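PDB 3TW9: D-galactonate dehydratase family member SEN1436 from Salmonella enterica subsp. enterica serovar Enteritidis, which dehydrates D-gluconate to 2-dehydro-3-deoxy-D-gluconate with low activity, using one magnesium ion per subunit, and probably has no significant part in gluconate breakdown in vivo. Local coordinates for residues Lys207-Pro221 / Pro427-Ala439. Numbering follows the deposited sequence.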
ATOM      1  N   LYS C 207     -29.734   6.431  36.121  1.00 26.69           N
ATOM      2  CA  LYS C 207     -29.459   6.958  37.462  1.00 26.18           C
ATOM      3  C   LYS C 207     -30.019   8.360  37.638  1.00 20.15           C
ATOM      4  O   LYS C 207     -30.070   9.154  36.688  1.00 28.95           O
ATOM      5  CB  LYS C 207     -27.949   6.968  37.751  1.00 27.49           C
ATOM      6  CG  LYS C 207     -27.358   5.587  38.015  1.00 29.84           C
ATOM      7  CD  LYS C 207     -25.883   5.673  38.396  1.00 33.08           C
ATOM      8  CE  LYS C 207     -25.131   4.383  38.055  1.00 45.62           C
ATOM      9  NZ  LYS C 207     -25.977   3.231  37.593  1.00 40.71           N
ATOM     10  N   ARG C 208     -30.409   8.678  38.875  1.00 23.58           N
ATOM     11  CA  ARG C 208     -30.839  10.037  39.215  1.00 25.56           C
ATOM     12  C   ARG C 208     -29.575  10.893  39.343  1.00 22.65           C
ATOM     13  O   ARG C 208     -28.568  10.429  39.873  1.00 27.53           O
ATOM     14  CB  ARG C 208     -31.668  10.016  40.507  1.00 26.01           C
ATOM     15  CG  ARG C 208     -32.015  11.390  41.096  1.00 41.61           C
ATOM     16  CD  ARG C 208     -32.683  11.279  42.489  1.00 47.96           C
ATOM     17  NE  ARG C 208     -32.352  10.041  43.205  1.00 37.01           N
ATOM     18  CZ  ARG C 208     -31.291   9.868  43.994  1.00 40.96           C
ATOM     19  NH1 ARG C 208     -30.419  10.853  44.192  1.00 33.99           N
ATOM     20  NH2 ARG C 208     -31.107   8.691  44.579  1.00 39.42           N
ATOM     21  N   SER C 209     -29.626  12.096  38.780  1.00 24.66           N
ATOM     22  CA  SER C 209     -28.526  13.065  38.793  1.00 19.34           C
ATOM     23  C   SER C 209     -28.483  13.804  40.127  1.00 26.82           C
ATOM     24  O   SER C 209     -29.431  13.708  40.908  1.00 27.06           O
ATOM     25  CB  SER C 209     -28.729  14.078  37.662  1.00 23.96           C
ATOM     26  OG  SER C 209     -28.484  13.490  36.406  1.00 30.52           O
ATOM     27  N   PRO C 210     -27.382  14.537  40.409  1.00 26.18           N
ATOM     28  CA  PRO C 210     -27.350  15.454  41.562  1.00 22.66           C
ATOM     29  C   PRO C 210     -28.478  16.524  41.505  1.00 30.58           C
ATOM     30  O   PRO C 210     -29.150  16.705  40.477  1.00 25.42           O
ATOM     31  CB  PRO C 210     -26.003  16.172  41.406  1.00 29.59           C
ATOM     32  CG  PRO C 210     -25.171  15.290  40.582  1.00 28.45           C
ATOM     33  CD  PRO C 210     -26.081  14.490  39.716  1.00 23.54           C
ATOM     34  N   ARG C 211     -28.636  17.261  42.595  1.00 27.14           N
ATOM     35  CA  ARG C 211     -29.764  18.211  42.743  1.00 29.46           C
ATOM     36  C   ARG C 211     -29.715  19.453  41.845  1.00 34.87           C
ATOM     37  O   ARG C 211     -30.678  20.214  41.762  1.00 33.53           O
ATOM     38  CB  ARG C 211     -29.875  18.621  44.206  1.00 28.69           C
ATOM     39  CG  ARG C 211     -28.619  19.319  44.754  1.00 31.49           C
ATOM     40  CD  ARG C 211     -28.556  19.165  46.255  1.00 30.22           C
ATOM     41  NE  ARG C 211     -27.510  19.986  46.867  1.00 35.03           N
ATOM     42  CZ  ARG C 211     -27.274  20.059  48.180  1.00 23.71           C
ATOM     43  NH1 ARG C 211     -26.308  20.850  48.628  1.00 30.73           N
ATOM     44  NH2 ARG C 211     -28.008  19.361  49.048  1.00 29.41           N
ATOM     45  N   SER C 212     -28.594  19.674  41.174  1.00 30.96           N
ATOM     46  CA  SER C 212     -28.546  20.645  40.088  1.00 28.78           C
ATOM     47  C   SER C 212     -27.734  20.017  38.961  1.00 38.25           C
ATOM     48  O   SER C 212     -26.990  19.071  39.195  1.00 40.24           O
ATOM     49  CB  SER C 212     -27.954  21.993  40.540  1.00 39.95           C
ATOM     50  OG  SER C 212     -26.532  21.981  40.502  1.00 49.24           O
ATOM     51  N   LYS C 213     -27.905  20.509  37.743  1.00 35.10           N
ATOM     52  CA  LYS C 213     -27.283  19.886  36.575  1.00 39.03           C
ATOM     53  C   LYS C 213     -26.638  20.928  35.704  1.00 36.14           C
ATOM     54  O   LYS C 213     -27.249  21.935  35.397  1.00 29.77           O
ATOM     55  CB  LYS C 213     -28.312  19.103  35.751  1.00 36.66           C
ATOM     56  CG  LYS C 213     -28.703  17.732  36.343  1.00 45.30           C
ATOM     57  CD  LYS C 213     -29.923  17.115  35.651  1.00 57.11           C
ATOM     58  CE  LYS C 213     -29.553  16.386  34.365  1.00 48.18           C
ATOM     59  NZ  LYS C 213     -30.733  15.768  33.678  1.00 44.50           N
ATOM     60  N   THR C 214     -25.391  20.687  35.309  1.00 26.40           N
ATOM     61  CA  THR C 214     -24.732  21.556  34.362  1.00 19.07           C
ATOM     62  C   THR C 214     -25.283  21.184  32.992  1.00 23.15           C
ATOM     63  O   THR C 214     -25.485  19.994  32.726  1.00 22.86           O
ATOM     64  CB  THR C 214     -23.191  21.413  34.481  1.00 23.11           C
ATOM     65  OG1 THR C 214     -22.762  21.884  35.770  1.00 27.08           O
ATOM     66  CG2 THR C 214     -22.440  22.186  33.393  1.00 28.28           C
ATOM     67  N   PRO C 215     -25.615  22.189  32.145  1.00 27.25           N
ATOM     68  CA  PRO C 215     -26.265  21.819  30.865  1.00 27.91           C
ATOM     69  C   PRO C 215     -25.445  20.830  30.030  1.00 30.68           C
ATOM     70  O   PRO C 215     -24.200  20.880  29.999  1.00 27.00           O
ATOM     71  CB  PRO C 215     -26.382  23.147  30.122  1.00 26.71           C
ATOM     72  CG  PRO C 215     -26.480  24.169  31.225  1.00 38.13           C
ATOM     73  CD  PRO C 215     -25.552  23.654  32.313  1.00 34.63           C
ATOM     74  N   GLY C 216     -26.159  19.915  29.394  1.00 28.15           N
ATOM     75  CA  GLY C 216     -25.564  18.982  28.466  1.00 30.80           C
ATOM     76  C   GLY C 216     -26.573  17.932  28.084  1.00 30.78           C
ATOM     77  O   GLY C 216     -27.701  17.923  28.599  1.00 26.02           O
ATOM     78  N   ILE C 217     -26.161  17.037  27.186  1.00 25.44           N
ATOM     79  CA  ILE C 217     -26.999  15.921  26.824  1.00 25.79           C
ATOM     80  C   ILE C 217     -26.623  14.737  27.699  1.00 28.98           C
ATOM     81  O   ILE C 217     -25.567  14.096  27.493  1.00 28.34           O
ATOM     82  CB  ILE C 217     -26.898  15.536  25.317  1.00 31.46           C
ATOM     83  CG1 ILE C 217     -26.947  16.776  24.396  1.00 41.85           C
ATOM     84  CG2 ILE C 217     -27.973  14.524  24.974  1.00 28.06           C
ATOM     85  CD1 ILE C 217     -28.199  17.653  24.509  1.00 37.71           C
ATOM     86  N   TYR C 218     -27.510  14.432  28.646  1.00 25.44           N
ATOM     87  CA  TYR C 218     -27.230  13.426  29.662  1.00 25.68           C
ATOM     88  C   TYR C 218     -27.389  12.009  29.161  1.00 27.34           C
ATOM     89  O   TYR C 218     -28.293  11.711  28.378  1.00 29.17           O
ATOM     90  CB  TYR C 218     -28.029  13.682  30.946  1.00 29.32           C
ATOM     91  CG  TYR C 218     -27.365  14.745  31.776  1.00 25.15           C
ATOM     92  CD1 TYR C 218     -27.382  16.075  31.371  1.00 22.87           C
ATOM     93  CD2 TYR C 218     -26.692  14.416  32.961  1.00 19.99           C
ATOM     94  CE1 TYR C 218     -26.729  17.077  32.113  1.00 25.98           C
ATOM     95  CE2 TYR C 218     -26.040  15.404  33.714  1.00 19.43           C
ATOM     96  CZ  TYR C 218     -26.081  16.740  33.282  1.00 21.20           C
ATOM     97  OH  TYR C 218     -25.440  17.729  34.010  1.00 26.79           O
ATOM     98  N   PHE C 219     -26.478  11.142  29.593  1.00 26.66           N
ATOM     99  CA  PHE C 219     -26.495   9.751  29.169  1.00 23.69           C
ATOM    100  C   PHE C 219     -26.011   8.877  30.305  1.00 31.99           C
ATOM    101  O   PHE C 219     -25.079   9.246  31.011  1.00 32.51           O
ATOM    102  CB  PHE C 219     -25.573   9.597  27.953  1.00 29.95           C
ATOM    103  CG  PHE C 219     -25.464   8.193  27.427  1.00 49.65           C
ATOM    104  CD1 PHE C 219     -26.550   7.590  26.773  1.00 53.68           C
ATOM    105  CD2 PHE C 219     -24.265   7.485  27.548  1.00 43.34           C
ATOM    106  CE1 PHE C 219     -26.466   6.304  26.265  1.00 33.73           C
ATOM    107  CE2 PHE C 219     -24.161   6.185  27.036  1.00 41.09           C
ATOM    108  CZ  PHE C 219     -25.257   5.606  26.386  1.00 46.18           C
ATOM    109  N   ASP C 220     -26.636   7.716  30.468  1.00 22.13           N
ATOM    110  CA  ASP C 220     -26.244   6.772  31.502  1.00 24.70           C
ATOM    111  C   ASP C 220     -25.543   5.578  30.863  1.00 22.68           C
ATOM    112  O   ASP C 220     -26.207   4.684  30.322  1.00 22.09           O
ATOM    113  CB  ASP C 220     -27.459   6.297  32.292  1.00 24.00           C
ATOM    114  CG  ASP C 220     -27.079   5.465  33.507  1.00 25.89           C
ATOM    115  OD1 ASP C 220     -26.069   4.734  33.485  1.00 27.19           O
ATOM    116  OD2 ASP C 220     -27.798   5.527  34.509  1.00 34.32           O
ATOM    117  N   PRO C 221     -24.197   5.545  30.944  1.00 26.21           N
ATOM    118  CA  PRO C 221     -23.437   4.501  30.241  1.00 22.23           C
ATOM    119  C   PRO C 221     -23.650   3.105  30.808  1.00 22.06           C
ATOM    120  O   PRO C 221     -23.543   2.124  30.076  1.00 26.53           O
ATOM    121  CB  PRO C 221     -21.974   4.936  30.434  1.00 28.34           C
ATOM    122  CG  PRO C 221     -21.988   5.808  31.651  1.00 25.91           C
ATOM    123  CD  PRO C 221     -23.318   6.491  31.656  1.00 26.25           C
ATOM    124  N   PRO C 427     -22.532  22.008  17.624  1.00 31.87           N
ATOM    125  CA  PRO C 427     -23.493  20.931  17.867  1.00 33.56           C
ATOM    126  C   PRO C 427     -23.810  20.796  19.340  1.00 35.79           C
ATOM    127  O   PRO C 427     -22.941  21.006  20.192  1.00 37.53           O
ATOM    128  CB  PRO C 427     -22.758  19.667  17.392  1.00 35.17           C
ATOM    129  CG  PRO C 427     -21.571  20.134  16.645  1.00 31.88           C
ATOM    130  CD  PRO C 427     -21.227  21.489  17.165  1.00 32.97           C
ATOM    131  N   SER C 428     -25.058  20.468  19.638  1.00 31.11           N
ATOM    132  CA  SER C 428     -25.458  20.213  21.011  1.00 29.26           C
ATOM    133  C   SER C 428     -24.977  18.845  21.479  1.00 29.70           C
ATOM    134  O   SER C 428     -24.655  18.682  22.668  1.00 27.93           O
ATOM    135  CB  SER C 428     -26.980  20.276  21.147  1.00 40.07           C
ATOM    136  OG  SER C 428     -27.433  21.594  20.912  1.00 55.58           O
ATOM    137  N   TRP C 429     -24.936  17.869  20.559  1.00 25.86           N
ATOM    138  CA  TRP C 429     -24.758  16.466  20.979  1.00 27.37           C
ATOM    139  C   TRP C 429     -23.359  16.198  21.511  1.00 24.68           C
ATOM    140  O   TRP C 429     -23.159  15.234  22.249  1.00 26.37           O
ATOM    141  CB  TRP C 429     -25.076  15.458  19.856  1.00 24.67           C
ATOM    142  CG  TRP C 429     -24.104  15.501  18.694  1.00 27.30           C
ATOM    143  CD1 TRP C 429     -24.163  16.343  17.621  1.00 23.91           C
ATOM    144  CD2 TRP C 429     -22.933  14.667  18.493  1.00 22.41           C
ATOM    145  NE1 TRP C 429     -23.108  16.081  16.754  1.00 25.72           N
ATOM    146  CE2 TRP C 429     -22.343  15.065  17.270  1.00 25.57           C
ATOM    147  CE3 TRP C 429     -22.328  13.631  19.234  1.00 28.92           C
ATOM    148  CZ2 TRP C 429     -21.185  14.459  16.763  1.00 28.49           C
ATOM    149  CZ3 TRP C 429     -21.159  13.032  18.726  1.00 25.46           C
ATOM    150  CH2 TRP C 429     -20.609  13.454  17.509  1.00 27.15           C
ATOM    151  N   THR C 430     -22.395  17.036  21.138  1.00 26.04           N
ATOM    152  CA  THR C 430     -21.019  16.817  21.606  1.00 25.81           C
ATOM    153  C   THR C 430     -20.791  17.218  23.061  1.00 32.59           C
ATOM    154  O   THR C 430     -19.717  16.960  23.599  1.00 28.60           O
ATOM    155  CB  THR C 430     -20.003  17.508  20.716  1.00 19.77           C
ATOM    156  OG1 THR C 430     -20.383  18.878  20.565  1.00 24.63           O
ATOM    157  CG2 THR C 430     -19.926  16.808  19.312  1.00 19.42           C
ATOM    158  N   MET C 431     -21.795  17.843  23.687  1.00 25.71           N
ATOM    159  CA  MET C 431     -21.736  18.204  25.105  1.00 27.47           C
ATOM    160  C   MET C 431     -22.455  17.083  25.829  1.00 28.34           C
ATOM    161  O   MET C 431     -23.607  17.231  26.251  1.00 31.85           O
ATOM    162  CB  MET C 431     -22.402  19.567  25.396  1.00 26.71           C
ATOM    163  CG  MET C 431     -22.411  19.990  26.914  1.00 29.45           C
ATOM    164  SD  MET C 431     -20.751  20.229  27.580  1.00 33.40           S
ATOM    165  CE  MET C 431     -20.444  21.765  26.780  1.00 32.26           C
ATOM    166  N   ALA C 432     -21.771  15.944  25.916  1.00 25.76           N
ATOM    167  CA  ALA C 432     -22.324  14.738  26.513  1.00 22.95           C
ATOM    168  C   ALA C 432     -21.920  14.718  27.961  1.00 21.21           C
ATOM    169  O   ALA C 432     -20.778  15.040  28.287  1.00 26.76           O
ATOM    170  CB  ALA C 432     -21.789  13.516  25.794  1.00 23.32           C
ATOM    171  N   ARG C 433     -22.862  14.398  28.844  1.00 24.46           N
ATOM    172  CA  ARG C 433     -22.560  14.303  30.277  1.00 19.93           C
ATOM    173  C   ARG C 433     -23.128  13.021  30.892  1.00 26.90           C
ATOM    174  O   ARG C 433     -24.215  12.585  30.542  1.00 25.70           O
ATOM    175  CB  ARG C 433     -23.037  15.555  31.044  1.00 21.97           C
ATOM    176  CG  ARG C 433     -22.274  16.830  30.681  1.00 22.04           C
ATOM    177  CD  ARG C 433     -22.646  18.024  31.578  1.00 29.34           C
ATOM    178  NE  ARG C 433     -22.010  19.272  31.126  1.00 26.74           N
ATOM    179  CZ  ARG C 433     -20.765  19.646  31.424  1.00 25.47           C
ATOM    180  NH1 ARG C 433     -19.968  18.888  32.183  1.00 28.64           N
ATOM    181  NH2 ARG C 433     -20.304  20.799  30.959  1.00 23.13           N
ATOM    182  N   THR C 434     -22.392  12.413  31.823  1.00 23.69           N
ATOM    183  CA  THR C 434     -22.884  11.241  32.546  1.00 20.79           C
ATOM    184  C   THR C 434     -23.818  11.716  33.668  1.00 20.75           C
ATOM    185  O   THR C 434     -23.906  12.934  33.888  1.00 24.05           O
ATOM    186  CB  THR C 434     -21.707  10.404  33.125  1.00 22.39           C
ATOM    187  OG1 THR C 434     -20.900  11.210  33.979  1.00 23.85           O
ATOM    188  CG2 THR C 434     -20.837   9.850  31.980  1.00 27.72           C
ATOM    189  N   PRO C 435     -24.521  10.798  34.359  1.00 25.81           N
ATOM    190  CA  PRO C 435     -25.508  11.275  35.334  1.00 25.07           C
ATOM    191  C   PRO C 435     -25.041  12.289  36.375  1.00 28.09           C
ATOM    192  O   PRO C 435     -25.818  13.207  36.695  1.00 23.87           O
ATOM    193  CB  PRO C 435     -25.993   9.982  35.980  1.00 24.77           C
ATOM    194  CG  PRO C 435     -25.999   9.047  34.809  1.00 30.51           C
ATOM    195  CD  PRO C 435     -24.660   9.331  34.186  1.00 27.14           C
ATOM    196  N   ASP C 436     -23.785  12.191  36.837  1.00 21.62           N
ATOM    197  CA  ASP C 436     -23.310  13.146  37.846  1.00 20.45           C
ATOM    198  C   ASP C 436     -22.895  14.517  37.264  1.00 23.63           C
ATOM    199  O   ASP C 436     -22.538  15.425  38.013  1.00 22.93           O
ATOM    200  CB  ASP C 436     -22.205  12.529  38.718  1.00 20.64           C
ATOM    201  CG  ASP C 436     -20.901  12.293  37.946  1.00 25.71           C
ATOM    202  OD1 ASP C 436     -20.859  12.495  36.701  1.00 25.80           O
ATOM    203  OD2 ASP C 436     -19.903  11.902  38.602  1.00 22.80           O
ATOM    204  N   GLY C 437     -22.948  14.656  35.939  1.00 22.42           N
ATOM    205  CA  GLY C 437     -22.568  15.907  35.292  1.00 20.53           C
ATOM    206  C   GLY C 437     -21.180  15.939  34.687  1.00 17.76           C
ATOM    207  O   GLY C 437     -20.744  16.990  34.195  1.00 20.04           O
ATOM    208  N   THR C 438     -20.468  14.793  34.721  1.00 24.02           N
ATOM    209  CA  THR C 438     -19.110  14.715  34.140  1.00 21.89           C
ATOM    210  C   THR C 438     -19.171  14.837  32.626  1.00 21.94           C
ATOM    211  O   THR C 438     -19.934  14.113  31.973  1.00 21.30           O
ATOM    212  CB  THR C 438     -18.401  13.368  34.445  1.00 22.24           C
ATOM    213  OG1 THR C 438     -18.476  13.080  35.849  1.00 24.31           O
ATOM    214  CG2 THR C 438     -16.938  13.394  33.995  1.00 23.68           C
ATOM    215  N   ALA C 439     -18.355  15.738  32.081  1.00 17.85           N
ATOM    216  CA  ALA C 439     -18.199  15.916  30.636  1.00 25.73           C
ATOM    217  C   ALA C 439     -17.563  14.672  30.052  1.00 24.13           C
ATOM    218  O   ALA C 439     -16.451  14.279  30.441  1.00 24.21           O
ATOM    219  CB  ALA C 439     -17.342  17.134  30.324  1.00 23.08           C
TER
HETATM  220  O   HOH W   1     -22.346  22.750  29.416  1.00 33.65           O
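The ring of Tyr218 carries Arg433 CB over one face, a CH-pi contact 4.0 Å from CB to the ring centroid, while Lys213 CE covers the opposite face and Thr214 O lies in plane at the edge. The Arg433 guanidinium is dressed in a similar way: Thr214 CG2 rests over one face, offset toward the rim, and Pro215 O and a water lie in plane at its edge. Both groups sit on one face of a small parallel beta ladder, in which strand 217-218 pairs with strand 432-433, illustrating how a C-terminal tail can be joined to a loop some 200 residues earlier in sequence by three backbone bonds, with side chains completing the join. Ile217 N donates to Met431 O (2.7 Å), Arg433 N to Ile217 O, and Phe219 N to Arg433 O; strand 439-440 continues the sheet beyond 432-433. The contact lies at the surface, on the loop that leads into helix 221-239, whose N-cap is Asp220. At the tail's other end, Trp429 packs against His250, a proton donor/acceptor by similarity, and so brings the tail to the active-site region.

Extended from CG to NE, the Arg433 chain passes the tyrosine and delivers NE to Pro215 O at 2.9 Å; NH1 binds Gly437 O and NH2 reaches Pro215 O through the water, which together should restrain the group's rotation. Within the type I turn Thr434-Gly437, Pro435 packs against Lys207 CB and Asp220, and its CD meets Pro221 CD at 4.0 Å. Ser209 OG donates to Pro435 O at 2.7 Å, in the carbonyl plane and on a lone pair.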